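PDB 5IKJ: cryptic loci regulator 2, which promotes transcriptional silencing of heterochromatin in fission yeast as part of the SHREC repressor complex, acting upstream of histone deacetylases and helping to position nucleosomes. Local coordinates for residues M12-T16 / N141-S146; D234-P239 / P460-Q464; Y242-V248 / A259-R264; R384-L389 / V491-Y496. The contacts are given in a common frame with arbitrary orientation. Residues are numbered along the deposited sequence.

Contact 1 of 4, residues M12-T16 / N141-S146; sequences MPAIT and NYYLAS
Residues 12-16 and 141-146 run side by side in the same sense, their end-to-end directions 31° apart, with A14 bridged to Y143 (CA-CA 5.3 Å) and I15 to L144 (CA-CA 4.7 Å). At the start of the second segment, N141 meets the methionine sulfur, its ND2 lying 3.5 Å from M12 SD. The Y142 ring (chi1 -70°) provides a flat seat for a proline: P13 CG stands 3.7 Å from the ring centroid, over the face, while I15 CD1 touches the edge at CD2 (3.8 Å). The Y142 hydroxyl bonds to T136 O. Y143 is extended (phi/psi -162/151); its N donates to P13 O (3.2 Å) and its O accepts from I15 N (2.9 Å). With chi1 in the p well, its ring lies under A14, whose CA is 4.2 Å from the centroid; a small alanine leaves room for this overlap. L144 falls on the same face as I15, its CD1 4.3 Å from I15 CB, and also packs on helix 50-67. A145 N closes the register on I15 O (2.8 Å), and the two alanine CB atoms of A145 and A14 meet at 3.9 Å. Thus I15 bonds to the residues flanking its bridge partner, the signature of a parallel pair. A strand of Clr1 joins I15 and T16 antiparallel, making a mixed sheet that spans the two proteins, an example of beta augmentation.

Contact 2 of 4, residues D234-P239 / P460-Q464; sequences DTYTWP and PRRLQ
A single arginine end provides the direct hydrogen bonds here: R461 NH1 donates to Y236 O (3.1 Å) and, weakly, to T237 O (3.0 Å). These carbonyls belong to the last residues of helix 214-237, which widens into a pi-type turn at 234-237 before W238 departs from helical angles. Arginine suits the place because one long, charged side chain can reach two neighbouring acceptors. The next residue works through water: T235 O receives a bond from it at 3.1 Å, and R462 NH1 donates to the same water at 3.0 Å. R462, all trans, carries its charge onward to salt bridges with D393 and E497. Packing surrounds these bonds. With chi1 t, R461 lays CD over the Y236 ring (chi1 171°), 4.2 Å from its centroid, and R461 CB reaches Y236 CE1 at 3.5 Å. The puckered P239 ring lines the aliphatic part of R462, P239 CB to R462 CD 3.6 Å, and the Y236 and R462 CA atoms are 5.6 Å apart. P460 occupies the N-cap position of helix 461-469, its O accepting from Q464 N (2.9 Å). The arrangement is a helix C-terminus whose carbonyls are met by arginine from the first turn of another helix.

Contact 3 of 4, residues Y242-V248 / A259-R264; sequences YRLGEVV and AIIVAR
I261 (chi1 -52°, chi2 -69°) turns its side chain toward 242-248: CG2 meets L244 CD2 at 4.1 Å, CG1 meets V248 CG1 at 4.2 Å and CD1 meets Y242 CB at 4.3 Å, so one branched residue fills the concavity of the turn. L244 (m, t) brings CD2 to 3.6 Å from A263 CA, with its CG over the face of the R264 guanidinium. R264, with chi1 p and the rest of the chain trans, reaches back so that NH1 donates to Y242 O (2.8 Å); its NH2 pairs with D234. The backbone is a beta hairpin of strands 247-252 and 255-266, in which V248-A259 is a hydrogen-bonded pair (V248 N to A259 O 2.9 Å, A259 N to V248 O 3.2 Å) and V247-I260 a non-hydrogen-bonded one (CA-CA 4.4 Å). I261 N donates to E246 O (2.9 Å), and G245 N to I261 O (2.9 Å). Further on, V262 and A263 form a classic beta bulge opposite H291. A type II turn, R243 to E246, leads into the hairpin; G245 sits at phi/psi 95/-4, where a CB would jam against the preceding carbonyl. E246, chi1 m, folds OE2 back to R243 N (2.9 Å), while its OE1 accepts from K388 N.

Contact 4 of 4, residues R384-L389 / V491-Y496; sequences RGAEKL and VLGRWY
Strands 387-389 and 491-494 cross nearly at right angles (102°, axes 7.1 Å apart at closest approach), so side chains rather than paired backbones join them. Among the hydrogen bonds, E387 does most: with chi1 m and chi2 t it extends both carboxylate oxygens, OE1 accepting from R494 N (3.0 Å) and OE2 from Y496 OH in a very short bond (2.5 Å). G493, at phi/psi 161/-171, leaves the space this requires, since a CB there would clash with E387 OE1. R384, extended to its last torsion (chi4 -77°), makes a weak bond from NE to V491 O (2.8 Å); a water accepts from R384 NH2 (3.0 Å) and donates weakly to V491 O (3.4 Å). A type II' turn places these two side chains, with E387 N to R384 O 3.0 Å and R384 N to E387 O 2.8 Å, and G385 supplying the positive phi. Apolar contacts come from L389, whose CD1 touches V491 CG1 (3.8 Å) and whose CD2 touches R494 CG (3.7 Å). The R494 charge pairs with E246. Around the contact, the turn links strands 377-384 and 387-390, strand 394-397 flanks 491-494 antiparallel, and W495 packs against helix 461-469.

In the fold
Contact 1 stands apart: its centre is 32 Å from that of contact 2 and 41 and 44 Å from those of contacts 3 and 4, which lie across the centre of the chain. The other three form one cluster, with centres 13 to 19 Å apart. In sequence contact 1 closes first; contact 3 then falls wholly between the two segments of contact 2, whereas contacts 2 and 4 alternate. Helix 214-237 leads into the five-stranded sheet of contact 3, and D234 salt-bridges to R243 and R264. Contact 4 belongs to the large mixed sheet, tied to contact 3 through K388. Clr1 reaches all four contacts, consistent with its binding along much of Clr2.

Contact 1 of 4, residues M12-T16 / N141-S146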
loop_
_atom_site.group_PDB
_atom_site.type_symbol
_atom_site.label_atom_id
_atom_site.label_comp_id
_atom_site.label_asym_id
_atom_site.label_seq_id
_atom_site.Cartn_x
_atom_site.Cartn_y
_atom_site.Cartn_z
ATOM N N MET A 12 -28.137 -3.349 7.152
ATOM C CA MET A 12 -28.031 -2.678 5.824
ATOM C C MET A 12 -27.618 -1.215 5.993
ATOM O O MET A 12 -28.473 -0.331 6.043
ATOM C CB MET A 12 -29.361 -2.766 5.074
ATOM C CG MET A 12 -29.858 -4.190 4.844
ATOM S SD MET A 12 -29.233 -4.921 3.319
ATOM C CE MET A 12 -30.150 -3.991 2.093
ATOM N N PRO A 13 -26.314 -0.957 6.082
ATOM C CA PRO A 13 -25.853 0.427 6.275
ATOM C C PRO A 13 -26.237 1.311 5.097
ATOM O O PRO A 13 -26.039 0.950 3.935
ATOM C CB PRO A 13 -24.331 0.279 6.406
ATOM C CG PRO A 13 -24.115 -1.151 6.797
ATOM C CD PRO A 13 -25.195 -1.914 6.102
ATOM N N ALA A 14 -26.785 2.482 5.411
ATOM C CA ALA A 14 -27.256 3.431 4.413
ATOM C C ALA A 14 -26.303 4.619 4.351
ATOM O O ALA A 14 -26.017 5.243 5.377
ATOM C CB ALA A 14 -28.674 3.897 4.742
ATOM N N ILE A 15 -25.824 4.929 3.145
ATOM C CA ILE A 15 -24.803 5.951 2.931
ATOM C C ILE A 15 -25.459 7.215 2.397
ATOM O O ILE A 15 -26.332 7.156 1.523
ATOM C CB ILE A 15 -23.714 5.443 1.964
ATOM C CG1 ILE A 15 -22.925 4.297 2.605
ATOM C CG2 ILE A 15 -22.766 6.573 1.568
ATOM C CD1 ILE A 15 -22.055 3.530 1.629
ATOM N N THR A 16 -25.034 8.364 2.922
ATOM C CA THR A 16 -25.484 9.665 2.450
ATOM C C THR A 16 -24.274 10.545 2.164
ATOM O O THR A 16 -23.247 10.455 2.843
ATOM C CB THR A 16 -26.394 10.364 3.474
ATOM O OG1 THR A 16 -27.413 9.458 3.912
ATOM C CG2 THR A 16 -27.050 11.597 2.864
ATOM N N ASN A 141 -23.832 -5.238 1.426
ATOM C CA ASN A 141 -25.114 -4.785 1.947
ATOM C C ASN A 141 -25.280 -3.272 1.912
ATOM O O ASN A 141 -26.418 -2.789 1.954
ATOM C CB ASN A 141 -25.297 -5.268 3.390
ATOM C CG ASN A 141 -25.859 -6.671 3.469
ATOM O OD1 ASN A 141 -25.580 -7.515 2.617
ATOM N ND2 ASN A 141 -26.666 -6.926 4.491
ATOM N N TYR A 142 -24.187 -2.517 1.836
ATOM C CA TYR A 142 -24.284 -1.065 1.840
ATOM C C TYR A 142 -25.068 -0.583 0.624
ATOM O O TYR A 142 -25.140 -1.250 -0.411
ATOM C CB TYR A 142 -22.893 -0.429 1.848
ATOM C CG TYR A 142 -22.132 -0.595 3.147
ATOM C CD1 TYR A 142 -21.863 -1.853 3.663
ATOM C CD2 TYR A 142 -21.667 0.512 3.848
ATOM C CE1 TYR A 142 -21.160 -2.009 4.842
ATOM C CE2 TYR A 142 -20.963 0.367 5.029
ATOM C CZ TYR A 142 -20.713 -0.897 5.521
ATOM O OH TYR A 142 -20.015 -1.052 6.696
ATOM N N TYR A 143 -25.663 0.599 0.760
ATOM C CA TYR A 143 -26.462 1.169 -0.313
ATOM C C TYR A 143 -26.621 2.660 -0.063
ATOM O O TYR A 143 -26.600 3.116 1.084
ATOM C CB TYR A 143 -27.834 0.494 -0.409
ATOM C CG TYR A 143 -28.809 0.935 0.657
ATOM C CD1 TYR A 143 -28.816 0.337 1.910
ATOM C CD2 TYR A 143 -29.724 1.950 0.409
ATOM C CE1 TYR A 143 -29.709 0.738 2.887
ATOM C CE2 TYR A 143 -30.617 2.358 1.377
ATOM C CZ TYR A 143 -30.608 1.749 2.615
ATOM O OH TYR A 143 -31.499 2.156 3.582
ATOM N N LEU A 144 -26.779 3.412 -1.148
ATOM C CA LEU A 144 -27.005 4.851 -1.055
ATOM C C LEU A 144 -28.411 5.109 -0.533
ATOM O O LEU A 144 -29.400 4.782 -1.198
ATOM C CB LEU A 144 -26.804 5.509 -2.417
ATOM C CG LEU A 144 -25.502 6.289 -2.611
ATOM C CD1 LEU A 144 -24.289 5.427 -2.287
ATOM C CD2 LEU A 144 -25.417 6.821 -4.034
ATOM N N ALA A 145 -28.505 5.688 0.668
ATOM C CA ALA A 145 -29.797 6.140 1.172
ATOM C C ALA A 145 -30.492 7.037 0.164
ATOM O O ALA A 145 -31.723 7.022 0.055
ATOM C CB ALA A 145 -29.621 6.897 2.490
ATOM N N SER A 146 -29.721 7.821 -0.582
ATOM C CA SER A 146 -30.270 8.810 -1.495
ATOM C C SER A 146 -29.186 9.221 -2.476
ATOM O O SER A 146 -27.999 9.226 -2.140
ATOM C CB SER A 146 -30.792 10.033 -0.733
ATOM O OG SER A 146 -31.107 11.092 -1.620
#

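Contact 2 of 4, residues D234-P239 / P460-Q464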
loop_
_atom_site.group_PDB
_atom_site.type_symbol
_atom_site.label_atom_id
_atom_site.label_comp_id
_atom_site.label_asym_id
_atom_site.label_seq_id
_atom_site.Cartn_x
_atom_site.Cartn_y
_atom_site.Cartn_z
ATOM N N ASP A 234 3.246 -4.739 4.350
ATOM C CA ASP A 234 4.658 -4.880 4.687
ATOM C C ASP A 234 4.986 -4.370 6.085
ATOM O O ASP A 234 6.062 -4.685 6.607
ATOM C CB ASP A 234 5.518 -4.140 3.659
ATOM C CG ASP A 234 5.680 -4.916 2.365
ATOM O OD1 ASP A 234 5.001 -5.953 2.197
ATOM O OD2 ASP A 234 6.485 -4.487 1.512
ATOM N N THR A 235 4.097 -3.587 6.702
ATOM C CA THR A 235 4.361 -3.021 8.018
ATOM C C THR A 235 3.289 -3.324 9.056
ATOM O O THR A 235 3.544 -3.114 10.246
ATOM C CB THR A 235 4.524 -1.495 7.926
ATOM O OG1 THR A 235 3.284 -0.900 7.529
ATOM C CG2 THR A 235 5.605 -1.125 6.917
ATOM N N TYR A 236 2.112 -3.809 8.655
ATOM C CA TYR A 236 1.020 -4.024 9.596
ATOM C C TYR A 236 0.385 -5.401 9.429
ATOM O O TYR A 236 0.272 -6.155 10.400
ATOM C CB TYR A 236 -0.035 -2.925 9.428
ATOM C CG TYR A 236 -1.318 -3.159 10.192
ATOM C CD1 TYR A 236 -1.426 -2.813 11.532
ATOM C CD2 TYR A 236 -2.428 -3.710 9.567
ATOM C CE1 TYR A 236 -2.599 -3.021 12.231
ATOM C CE2 TYR A 236 -3.605 -3.921 10.257
ATOM C CZ TYR A 236 -3.686 -3.575 11.588
ATOM O OH TYR A 236 -4.858 -3.785 12.275
ATOM N N THR A 237 -0.022 -5.747 8.206
ATOM C CA THR A 237 -0.827 -6.949 8.001
ATOM C C THR A 237 0.035 -8.209 7.968
ATOM O O THR A 237 -0.165 -9.132 8.765
ATOM C CB THR A 237 -1.634 -6.821 6.708
ATOM O OG1 THR A 237 -2.030 -5.456 6.521
ATOM C CG2 THR A 237 -2.877 -7.693 6.772
ATOM N N TRP A 238 0.993 -8.267 7.046
ATOM C CA TRP A 238 1.871 -9.427 6.887
ATOM C C TRP A 238 3.321 -8.961 6.861
ATOM O O TRP A 238 4.037 -9.152 5.873
ATOM C CB TRP A 238 1.514 -10.194 5.615
ATOM C CG TRP A 238 0.039 -10.280 5.358
ATOM C CD1 TRP A 238 -0.675 -9.567 4.440
ATOM C CD2 TRP A 238 -0.905 -11.122 6.033
ATOM N NE1 TRP A 238 -2.003 -9.914 4.498
ATOM C CE2 TRP A 238 -2.171 -10.867 5.468
ATOM C CE3 TRP A 238 -0.802 -12.065 7.059
ATOM C CZ2 TRP A 238 -3.325 -11.520 5.894
ATOM C CZ3 TRP A 238 -1.950 -12.715 7.480
ATOM C CH2 TRP A 238 -3.194 -12.439 6.899
ATOM N N PRO A 239 3.790 -8.344 7.950
ATOM C CA PRO A 239 5.102 -7.680 7.904
ATOM C C PRO A 239 6.288 -8.628 7.917
ATOM O O PRO A 239 7.331 -8.291 7.342
ATOM C CB PRO A 239 5.081 -6.791 9.156
ATOM C CG PRO A 239 4.147 -7.487 10.090
ATOM C CD PRO A 239 3.086 -8.091 9.219
ATOM N N PRO A 460 3.037 -0.748 17.803
ATOM C CA PRO A 460 2.393 -1.110 16.539
ATOM C C PRO A 460 2.078 -2.597 16.501
ATOM O O PRO A 460 2.701 -3.413 17.184
ATOM C CB PRO A 460 3.432 -0.729 15.476
ATOM C CG PRO A 460 4.728 -0.648 16.207
ATOM C CD PRO A 460 4.389 -0.204 17.595
ATOM N N ARG A 461 1.080 -2.942 15.684
ATOM C CA ARG A 461 0.618 -4.325 15.619
ATOM C C ARG A 461 1.770 -5.280 15.331
ATOM O O ARG A 461 1.832 -6.380 15.889
ATOM C CB ARG A 461 -0.466 -4.461 14.551
ATOM C CG ARG A 461 -1.271 -5.743 14.655
ATOM C CD ARG A 461 -1.211 -6.539 13.368
ATOM N NE ARG A 461 -1.885 -7.828 13.496
ATOM C CZ ARG A 461 -1.720 -8.847 12.659
ATOM N NH1 ARG A 461 -0.892 -8.740 11.627
ATOM N NH2 ARG A 461 -2.378 -9.981 12.856
ATOM N N ARG A 462 2.694 -4.870 14.459
ATOM C CA ARG A 462 3.831 -5.718 14.117
ATOM C C ARG A 462 4.607 -6.127 15.365
ATOM O O ARG A 462 4.937 -7.305 15.544
ATOM C CB ARG A 462 4.735 -4.982 13.127
ATOM C CG ARG A 462 5.985 -5.732 12.697
ATOM C CD ARG A 462 6.784 -4.880 11.723
ATOM N NE ARG A 462 7.907 -5.587 11.117
ATOM C CZ ARG A 462 8.741 -5.040 10.237
ATOM N NH1 ARG A 462 8.582 -3.776 9.862
ATOM N NH2 ARG A 462 9.737 -5.751 9.730
ATOM N N LEU A 463 4.908 -5.166 16.241
ATOM C CA LEU A 463 5.672 -5.474 17.445
ATOM C C LEU A 463 4.824 -6.178 18.498
ATOM O O LEU A 463 5.347 -7.003 19.255
ATOM C CB LEU A 463 6.283 -4.197 18.023
ATOM C CG LEU A 463 7.412 -3.557 17.210
ATOM C CD1 LEU A 463 7.915 -2.296 17.896
ATOM C CD2 LEU A 463 8.566 -4.528 16.987
ATOM N N GLN A 464 3.527 -5.869 18.569
ATOM C CA GLN A 464 2.643 -6.621 19.453
ATOM C C GLN A 464 2.692 -8.109 19.134
ATOM O O GLN A 464 2.694 -8.948 20.041
ATOM C CB GLN A 464 1.208 -6.108 19.332
ATOM C CG GLN A 464 0.977 -4.706 19.872
ATOM C CD GLN A 464 -0.446 -4.229 19.642
ATOM O OE1 GLN A 464 -1.246 -4.916 19.007
ATOM N NE2 GLN A 464 -0.767 -3.047 20.158
HETATM O O HOH W 1 6.409 -1.995 10.876
#

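Contact 3 of 4, residues Y242-V248 / A259-R264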
loop_
_atom_site.group_PDB
_atom_site.type_symbol
_atom_site.label_atom_id
_atom_site.label_comp_id
_atom_site.label_asym_id
_atom_site.label_seq_id
_atom_site.Cartn_x
_atom_site.Cartn_y
_atom_site.Cartn_z
ATOM N N TYR A 242 9.202 -11.314 2.947
ATOM C CA TYR A 242 10.021 -10.680 1.928
ATOM C C TYR A 242 9.141 -9.827 1.021
ATOM O O TYR A 242 7.939 -10.063 0.879
ATOM C CB TYR A 242 10.782 -11.730 1.119
ATOM C CG TYR A 242 11.832 -12.440 1.939
ATOM C CD1 TYR A 242 13.120 -11.934 2.038
ATOM C CD2 TYR A 242 11.532 -13.606 2.633
ATOM C CE1 TYR A 242 14.083 -12.573 2.795
ATOM C CE2 TYR A 242 12.490 -14.252 3.392
ATOM C CZ TYR A 242 13.762 -13.732 3.469
ATOM O OH TYR A 242 14.715 -14.371 4.226
ATOM N N ARG A 243 9.756 -8.819 0.409
ATOM C CA ARG A 243 9.016 -7.734 -0.214
ATOM C C ARG A 243 9.263 -7.693 -1.716
ATOM O O ARG A 243 10.337 -8.057 -2.203
ATOM C CB ARG A 243 9.383 -6.393 0.434
ATOM C CG ARG A 243 8.972 -6.340 1.897
ATOM C CD ARG A 243 9.508 -5.128 2.633
ATOM N NE ARG A 243 8.909 -5.023 3.961
ATOM C CZ ARG A 243 9.344 -4.218 4.926
ATOM N NH1 ARG A 243 10.397 -3.435 4.729
ATOM N NH2 ARG A 243 8.724 -4.201 6.099
ATOM N N LEU A 244 8.239 -7.246 -2.438
ATOM C CA LEU A 244 8.274 -7.226 -3.894
ATOM C C LEU A 244 9.419 -6.356 -4.391
ATOM O O LEU A 244 9.522 -5.179 -4.029
ATOM C CB LEU A 244 6.937 -6.712 -4.426
ATOM C CG LEU A 244 5.728 -7.585 -4.084
ATOM C CD1 LEU A 244 4.426 -6.881 -4.436
ATOM C CD2 LEU A 244 5.818 -8.924 -4.797
ATOM N N GLY A 245 10.280 -6.940 -5.220
ATOM C CA GLY A 245 11.414 -6.236 -5.774
ATOM C C GLY A 245 12.711 -6.406 -5.015
ATOM O O GLY A 245 13.744 -5.896 -5.468
ATOM N N GLU A 246 12.700 -7.102 -3.881
ATOM C CA GLU A 246 13.914 -7.280 -3.101
ATOM C C GLU A 246 14.808 -8.345 -3.720
ATOM O O GLU A 246 14.337 -9.300 -4.345
ATOM C CB GLU A 246 13.585 -7.673 -1.661
ATOM C CG GLU A 246 12.860 -6.606 -0.866
ATOM C CD GLU A 246 12.874 -6.887 0.624
ATOM O OE1 GLU A 246 13.240 -5.977 1.397
ATOM O OE2 GLU A 246 12.527 -8.019 1.022
ATOM N N VAL A 247 16.113 -8.170 -3.537
ATOM C CA VAL A 247 17.115 -9.144 -3.947
ATOM C C VAL A 247 17.442 -10.016 -2.744
ATOM O O VAL A 247 17.801 -9.504 -1.677
ATOM C CB VAL A 247 18.372 -8.444 -4.492
ATOM C CG1 VAL A 247 19.508 -9.438 -4.697
ATOM C CG2 VAL A 247 18.049 -7.729 -5.798
ATOM N N VAL A 248 17.317 -11.332 -2.910
ATOM C CA VAL A 248 17.411 -12.279 -1.812
ATOM C C VAL A 248 18.316 -13.435 -2.227
ATOM O O VAL A 248 18.776 -13.517 -3.366
ATOM C CB VAL A 248 16.025 -12.805 -1.381
ATOM C CG1 VAL A 248 15.081 -11.645 -1.079
ATOM C CG2 VAL A 248 15.428 -13.713 -2.456
ATOM N N ALA A 259 18.310 -14.187 -6.419
ATOM C CA ALA A 259 16.976 -14.053 -6.981
ATOM C C ALA A 259 16.394 -12.702 -6.596
ATOM O O ALA A 259 16.898 -12.010 -5.708
ATOM C CB ALA A 259 16.059 -15.183 -6.506
ATOM N N ILE A 260 15.316 -12.334 -7.287
ATOM C CA ILE A 260 14.551 -11.133 -6.980
ATOM C C ILE A 260 13.093 -11.534 -6.829
ATOM O O ILE A 260 12.563 -12.297 -7.645
ATOM C CB ILE A 260 14.707 -10.050 -8.065
ATOM C CG1 ILE A 260 13.952 -8.781 -7.656
ATOM C CG2 ILE A 260 14.204 -10.552 -9.414
ATOM C CD1 ILE A 260 14.471 -7.527 -8.319
ATOM N N ILE A 261 12.447 -11.034 -5.779
ATOM C CA ILE A 261 11.025 -11.290 -5.590
ATOM C C ILE A 261 10.255 -10.552 -6.680
ATOM O O ILE A 261 10.322 -9.325 -6.782
ATOM C CB ILE A 261 10.566 -10.851 -4.193
ATOM C CG1 ILE A 261 11.461 -11.448 -3.099
ATOM C CG2 ILE A 261 9.101 -11.239 -3.959
ATOM C CD1 ILE A 261 11.339 -12.956 -2.919
ATOM N N VAL A 262 9.545 -11.305 -7.519
ATOM C CA VAL A 262 8.694 -10.731 -8.556
ATOM C C VAL A 262 7.228 -10.663 -8.134
ATOM O O VAL A 262 6.519 -9.736 -8.521
ATOM C CB VAL A 262 8.852 -11.540 -9.859
ATOM C CG1 VAL A 262 7.989 -10.937 -10.961
ATOM C CG2 VAL A 262 10.312 -11.599 -10.274
ATOM N N ALA A 263 6.745 -11.637 -7.372
ATOM C CA ALA A 263 5.332 -11.731 -7.026
ATOM C C ALA A 263 5.230 -12.542 -5.747
ATOM O O ALA A 263 6.198 -13.157 -5.298
ATOM C CB ALA A 263 4.515 -12.371 -8.159
ATOM N N ARG A 264 4.042 -12.524 -5.159
ATOM C CA ARG A 264 3.781 -13.249 -3.926
ATOM C C ARG A 264 2.275 -13.272 -3.736
ATOM O O ARG A 264 1.568 -12.394 -4.235
ATOM C CB ARG A 264 4.467 -12.592 -2.719
ATOM C CG ARG A 264 3.790 -11.311 -2.272
ATOM C CD ARG A 264 4.677 -10.462 -1.387
ATOM N NE ARG A 264 3.989 -9.241 -0.979
ATOM C CZ ARG A 264 4.506 -8.317 -0.176
ATOM N NH1 ARG A 264 5.726 -8.468 0.319
ATOM N NH2 ARG A 264 3.801 -7.241 0.134
#

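Contact 4 of 4, residues R384-L389 / V491-Y496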
loop_
_atom_site.group_PDB
_atom_site.type_symbol
_atom_site.label_atom_id
_atom_site.label_comp_id
_atom_site.label_asym_id
_atom_site.label_seq_id
_atom_site.Cartn_x
_atom_site.Cartn_y
_atom_site.Cartn_z
ATOM N N ARG A 384 16.594 0.353 -0.640
ATOM C CA ARG A 384 17.978 0.509 -0.205
ATOM C C ARG A 384 18.717 -0.754 -0.622
ATOM O O ARG A 384 18.666 -1.772 0.074
ATOM C CB ARG A 384 18.081 0.741 1.299
ATOM C CG ARG A 384 19.513 0.986 1.750
ATOM C CD ARG A 384 19.684 0.947 3.252
ATOM N NE ARG A 384 21.069 1.228 3.615
ATOM C CZ ARG A 384 22.065 0.352 3.514
ATOM N NH1 ARG A 384 21.838 -0.875 3.061
ATOM N NH2 ARG A 384 23.294 0.704 3.862
ATOM N N GLY A 385 19.407 -0.684 -1.757
ATOM C CA GLY A 385 20.113 -1.837 -2.274
ATOM C C GLY A 385 19.204 -3.035 -2.454
ATOM O O GLY A 385 18.316 -3.028 -3.313
ATOM N N ALA A 386 19.407 -4.067 -1.635
ATOM C CA ALA A 386 18.650 -5.305 -1.762
ATOM C C ALA A 386 17.272 -5.234 -1.120
ATOM O O ALA A 386 16.402 -6.041 -1.468
ATOM C CB ALA A 386 19.428 -6.462 -1.132
ATOM N N GLU A 387 17.047 -4.295 -0.204
ATOM C CA GLU A 387 15.869 -4.302 0.648
ATOM C C GLU A 387 14.926 -3.154 0.304
ATOM O O GLU A 387 15.338 -2.117 -0.223
ATOM C CB GLU A 387 16.276 -4.214 2.120
ATOM C CG GLU A 387 17.064 -5.422 2.599
ATOM C CD GLU A 387 17.733 -5.200 3.940
ATOM O OE1 GLU A 387 18.103 -4.045 4.239
ATOM O OE2 GLU A 387 17.891 -6.182 4.696
ATOM N N LYS A 388 13.649 -3.364 0.613
ATOM C CA LYS A 388 12.611 -2.358 0.456
ATOM C C LYS A 388 12.269 -1.777 1.822
ATOM O O LYS A 388 12.149 -2.515 2.805
ATOM C CB LYS A 388 11.362 -2.973 -0.176
ATOM C CG LYS A 388 10.517 -2.024 -1.010
ATOM C CD LYS A 388 9.374 -2.777 -1.678
ATOM C CE LYS A 388 8.611 -1.905 -2.662
ATOM N NZ LYS A 388 7.743 -2.722 -3.554
ATOM N N LEU A 389 12.111 -0.456 1.882
ATOM C CA LEU A 389 11.808 0.228 3.131
ATOM C C LEU A 389 10.592 1.122 2.952
ATOM O O LEU A 389 10.360 1.681 1.877
ATOM C CB LEU A 389 12.997 1.059 3.625
ATOM C CG LEU A 389 14.119 0.259 4.287
ATOM C CD1 LEU A 389 15.348 1.130 4.480
ATOM C CD2 LEU A 389 13.661 -0.318 5.622
ATOM N N VAL A 491 20.912 5.039 7.612
ATOM C CA VAL A 491 20.063 3.854 7.613
ATOM C C VAL A 491 20.876 2.689 7.069
ATOM O O VAL A 491 21.441 2.772 5.971
ATOM C CB VAL A 491 18.794 4.081 6.775
ATOM C CG1 VAL A 491 17.922 2.833 6.778
ATOM C CG2 VAL A 491 18.014 5.274 7.306
ATOM N N LEU A 492 20.940 1.604 7.837
ATOM C CA LEU A 492 21.770 0.458 7.486
ATOM C C LEU A 492 20.996 -0.653 6.794
ATOM O O LEU A 492 21.581 -1.394 5.998
ATOM C CB LEU A 492 22.444 -0.104 8.742
ATOM C CG LEU A 492 23.264 0.908 9.549
ATOM C CD1 LEU A 492 23.820 0.273 10.815
ATOM C CD2 LEU A 492 24.392 1.493 8.710
ATOM N N GLY A 493 19.709 -0.786 7.073
ATOM C CA GLY A 493 18.907 -1.803 6.427
ATOM C C GLY A 493 17.636 -2.057 7.214
ATOM O O GLY A 493 17.309 -1.338 8.156
ATOM N N ARG A 494 16.927 -3.097 6.792
ATOM C CA ARG A 494 15.708 -3.495 7.476
ATOM C C ARG A 494 16.017 -4.119 8.830
ATOM O O ARG A 494 17.059 -4.747 9.030
ATOM C CB ARG A 494 14.923 -4.503 6.642
ATOM C CG ARG A 494 14.280 -3.950 5.382
ATOM C CD ARG A 494 13.520 -5.048 4.647
ATOM N NE ARG A 494 12.600 -5.754 5.536
ATOM C CZ ARG A 494 11.844 -6.784 5.175
ATOM N NH1 ARG A 494 11.884 -7.244 3.932
ATOM N NH2 ARG A 494 11.044 -7.355 6.062
ATOM N N TRP A 495 15.090 -3.936 9.764
ATOM C CA TRP A 495 15.033 -4.745 10.972
ATOM C C TRP A 495 14.133 -5.943 10.705
ATOM O O TRP A 495 13.029 -5.789 10.172
ATOM C CB TRP A 495 14.500 -3.926 12.149
ATOM C CG TRP A 495 14.279 -4.713 13.410
ATOM C CD1 TRP A 495 15.161 -4.881 14.439
ATOM C CD2 TRP A 495 13.092 -5.428 13.780
ATOM N NE1 TRP A 495 14.597 -5.657 15.423
ATOM C CE2 TRP A 495 13.329 -6.006 15.043
ATOM C CE3 TRP A 495 11.856 -5.638 13.163
ATOM C CZ2 TRP A 495 12.374 -6.779 15.701
ATOM C CZ3 TRP A 495 10.908 -6.407 13.818
ATOM C CH2 TRP A 495 11.172 -6.967 15.073
ATOM N N TYR A 496 14.609 -7.130 11.060
ATOM C CA TYR A 496 13.856 -8.357 10.856
ATOM C C TYR A 496 13.431 -8.941 12.196
ATOM O O TYR A 496 14.132 -8.810 13.204
ATOM C CB TYR A 496 14.679 -9.390 10.077
ATOM C CG TYR A 496 15.034 -8.969 8.670
ATOM C CD1 TYR A 496 14.110 -9.070 7.639
ATOM C CD2 TYR A 496 16.297 -8.480 8.370
ATOM C CE1 TYR A 496 14.434 -8.691 6.351
ATOM C CE2 TYR A 496 16.629 -8.099 7.087
ATOM C CZ TYR A 496 15.694 -8.206 6.081
ATOM O OH TYR A 496 16.017 -7.827 4.798
HETATM O O HOH W 2 24.158 3.518 4.127
#